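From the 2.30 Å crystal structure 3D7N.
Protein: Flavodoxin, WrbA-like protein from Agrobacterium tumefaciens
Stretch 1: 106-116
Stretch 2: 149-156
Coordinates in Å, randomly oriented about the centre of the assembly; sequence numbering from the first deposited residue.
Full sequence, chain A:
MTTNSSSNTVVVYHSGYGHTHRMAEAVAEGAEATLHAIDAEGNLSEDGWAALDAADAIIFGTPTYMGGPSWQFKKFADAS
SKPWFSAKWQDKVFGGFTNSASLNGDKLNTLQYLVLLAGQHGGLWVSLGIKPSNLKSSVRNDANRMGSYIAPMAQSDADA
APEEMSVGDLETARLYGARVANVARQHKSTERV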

# COMPACT_ATOMS: atom_id res chain seq x y z
N ASP A 106 3.23 9.03 4.95
CA ASP A 106 3.54 7.75 5.51
C ASP A 106 2.55 7.20 6.48
O ASP A 106 2.51 6.02 6.68
CB ASP A 106 4.84 7.88 6.23
CG ASP A 106 5.96 8.15 5.31
OD1 ASP A 106 6.87 8.85 5.76
OD2 ASP A 106 5.94 7.66 4.17
N LYS A 107 1.76 8.04 7.10
CA LYS A 107 0.84 7.56 8.08
C LYS A 107 -0.20 6.62 7.51
O LYS A 107 -0.68 5.79 8.21
CB LYS A 107 0.19 8.70 8.82
CG LYS A 107 1.08 9.36 9.80
CD LYS A 107 0.30 10.27 10.70
CE LYS A 107 0.16 11.61 10.11
NZ LYS A 107 1.28 12.41 10.53
N LEU A 108 -0.56 6.80 6.25
CA LEU A 108 -1.53 5.94 5.59
C LEU A 108 -0.95 4.53 5.49
O LEU A 108 -1.66 3.57 5.68
CB LEU A 108 -1.92 6.45 4.19
CG LEU A 108 -3.00 5.57 3.51
CD1 LEU A 108 -4.28 5.54 4.39
CD2 LEU A 108 -3.31 6.05 2.07
N ASN A 109 0.34 4.42 5.23
CA ASN A 109 0.97 3.13 5.21
C ASN A 109 0.83 2.34 6.54
O ASN A 109 0.59 1.15 6.54
CB ASN A 109 2.45 3.25 4.83
CG ASN A 109 3.07 1.88 4.54
OD1 ASN A 109 2.57 1.16 3.68
ND2 ASN A 109 4.13 1.49 5.30
N THR A 110 1.03 3.02 7.65
CA THR A 110 0.88 2.47 8.99
C THR A 110 -0.57 2.04 9.18
O THR A 110 -0.80 0.93 9.50
CB THR A 110 1.31 3.48 10.05
OG1 THR A 110 2.69 3.74 9.83
CG2 THR A 110 1.14 2.93 11.49
N LEU A 111 -1.53 2.87 8.78
CA LEU A 111 -2.93 2.52 8.95
C LEU A 111 -3.31 1.30 8.12
O LEU A 111 -4.06 0.43 8.63
CB LEU A 111 -3.83 3.72 8.65
CG LEU A 111 -3.68 4.88 9.65
CD1 LEU A 111 -4.57 6.07 9.28
CD2 LEU A 111 -3.91 4.30 11.07
N GLN A 112 -2.84 1.26 6.88
CA GLN A 112 -3.04 0.14 5.99
C GLN A 112 -2.46 -1.14 6.51
O GLN A 112 -3.08 -2.17 6.31
CB GLN A 112 -2.52 0.43 4.61
CG GLN A 112 -3.37 1.44 3.92
CD GLN A 112 -3.33 1.38 2.43
OE1 GLN A 112 -2.37 1.82 1.83
NE2 GLN A 112 -4.41 0.83 1.82
N TYR A 113 -1.32 -1.10 7.22
CA TYR A 113 -0.81 -2.29 7.90
C TYR A 113 -1.78 -2.78 9.00
O TYR A 113 -1.97 -3.96 9.24
CB TYR A 113 0.60 -2.09 8.51
CG TYR A 113 0.99 -3.33 9.30
CD1 TYR A 113 0.98 -3.35 10.67
CD2 TYR A 113 1.26 -4.50 8.64
CE1 TYR A 113 1.31 -4.55 11.40
CE2 TYR A 113 1.56 -5.68 9.32
CZ TYR A 113 1.56 -5.70 10.68
OH TYR A 113 1.82 -6.87 11.29
N LEU A 114 -2.35 -1.86 9.70
CA LEU A 114 -3.22 -2.15 10.80
C LEU A 114 -4.49 -2.84 10.27
O LEU A 114 -5.00 -3.79 10.83
CB LEU A 114 -3.49 -0.81 11.46
CG LEU A 114 -2.71 -0.51 12.75
CD1 LEU A 114 -1.35 -1.18 12.96
CD2 LEU A 114 -2.71 0.97 13.05
N VAL A 115 -4.96 -2.41 9.11
CA VAL A 115 -6.04 -3.08 8.45
C VAL A 115 -5.68 -4.54 8.04
O VAL A 115 -6.48 -5.46 8.24
CB VAL A 115 -6.48 -2.31 7.18
CG1 VAL A 115 -7.48 -3.16 6.39
CG2 VAL A 115 -7.04 -0.90 7.59
N LEU A 116 -4.49 -4.72 7.48
CA LEU A 116 -3.99 -6.05 7.15
C LEU A 116 -3.89 -6.98 8.37
O LEU A 116 -4.24 -8.13 8.28
CB LEU A 116 -2.61 -5.97 6.50
CG LEU A 116 -2.52 -5.36 5.11
CD1 LEU A 116 -1.05 -5.47 4.58
CD2 LEU A 116 -3.48 -6.04 4.13
N TYR A 149 -9.44 9.13 6.58
CA TYR A 149 -10.70 8.36 6.42
C TYR A 149 -10.73 6.93 6.93
O TYR A 149 -11.74 6.46 7.40
CB TYR A 149 -11.10 8.33 4.96
CG TYR A 149 -11.55 9.67 4.49
CD1 TYR A 149 -12.80 10.21 4.88
CD2 TYR A 149 -10.74 10.43 3.65
CE1 TYR A 149 -13.21 11.47 4.44
CE2 TYR A 149 -11.15 11.71 3.21
CZ TYR A 149 -12.37 12.21 3.61
OH TYR A 149 -12.71 13.47 3.15
N ILE A 150 -9.62 6.24 6.79
CA ILE A 150 -9.56 4.86 7.16
C ILE A 150 -9.55 4.66 8.72
O ILE A 150 -10.10 3.70 9.23
CB ILE A 150 -8.40 4.14 6.40
CG1 ILE A 150 -8.81 2.73 6.06
CG2 ILE A 150 -7.15 4.05 7.19
CD1 ILE A 150 -9.70 2.72 4.88
N ALA A 151 -8.98 5.63 9.42
CA ALA A 151 -8.72 5.62 10.84
C ALA A 151 -8.08 7.00 11.15
O ALA A 151 -7.65 7.67 10.26
CB ALA A 151 -7.77 4.48 11.20
N PRO A 152 -8.00 7.38 12.40
CA PRO A 152 -7.44 8.67 12.71
C PRO A 152 -5.94 8.70 12.54
O PRO A 152 -5.27 7.78 12.88
CB PRO A 152 -7.82 8.87 14.15
CG PRO A 152 -8.40 7.67 14.58
CD PRO A 152 -8.88 6.93 13.46
N MSE A 153 -5.44 9.78 11.98
CA MSE A 153 -4.03 10.05 11.95
C MSE A 153 -3.83 11.47 12.42
O MSE A 153 -4.71 12.30 12.31
CB MSE A 153 -3.44 9.83 10.57
CG MSE A 153 -4.15 10.51 9.48
SE MSE A 153 -3.27 10.35 7.80
CE MSE A 153 -3.90 8.66 7.30
N ALA A 154 -2.68 11.75 12.99
CA ALA A 154 -2.46 13.02 13.64
C ALA A 154 -1.02 13.51 13.58
O ALA A 154 -0.09 12.76 13.45
CB ALA A 154 -2.89 12.93 15.05
N GLN A 155 -0.89 14.82 13.69
CA GLN A 155 0.38 15.56 13.71
C GLN A 155 1.03 15.52 15.12
O GLN A 155 0.33 15.56 16.15
CB GLN A 155 0.09 17.02 13.30
CG GLN A 155 1.30 17.99 13.35
CD GLN A 155 2.51 17.48 12.57
OE1 GLN A 155 2.40 16.51 11.77
NE2 GLN A 155 3.67 18.13 12.78
N SER A 156 2.37 15.47 15.16
CA SER A 156 3.17 15.63 16.40
C SER A 156 4.33 16.64 16.20
O SER A 156 4.18 17.87 16.35
CB SER A 156 3.75 14.28 16.85
OG SER A 156 2.73 13.31 17.11

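This is a mainly apolar contact in which one side of a helix packs against an extended segment, with a single weak hydrogen bond from a lysine. Helical geometry in 106-116 is established by i to i+4 backbone bonds such as Leu111 N to Lys107 O (3.1 Å) and Val115 N to Leu111 O (3.0 Å). Its axis and that of the weakly bonded strand around 153-155 run at 147°, roughly antiparallel, and approach to 9.4 Å, a spacing filled by side chains. The register agrees: Lys107 CA lies 6.7 Å from Met153 CA, and Leu111 CA 6.8 Å from Ala151 CA.

Lys107, Leu111 and Val115, spaced four residues apart, all direct CA-to-CB toward the second stretch. Leu111 is central: its CD1 reaches CE of Met153, a selenomethionine, at 3.3 Å, a tight contact, while CB meets Ile150 CG2 at 3.6 Å and CD2 meets Ala151 CB at 3.9 Å. Leu108 starts sideways, yet its CD1 comes within 4.3 Å of Ile150 CG2. Val115 CG2 extends the apolar patch to Ile150 CG1 at 4.3 Å.

Lys107 combines both chemistries. Its CD packs on Met153 CB at 3.8 Å, and its NZ donates the weak bond to Ala154 O at 3.2 Å. The contact buries 412 Å² in total.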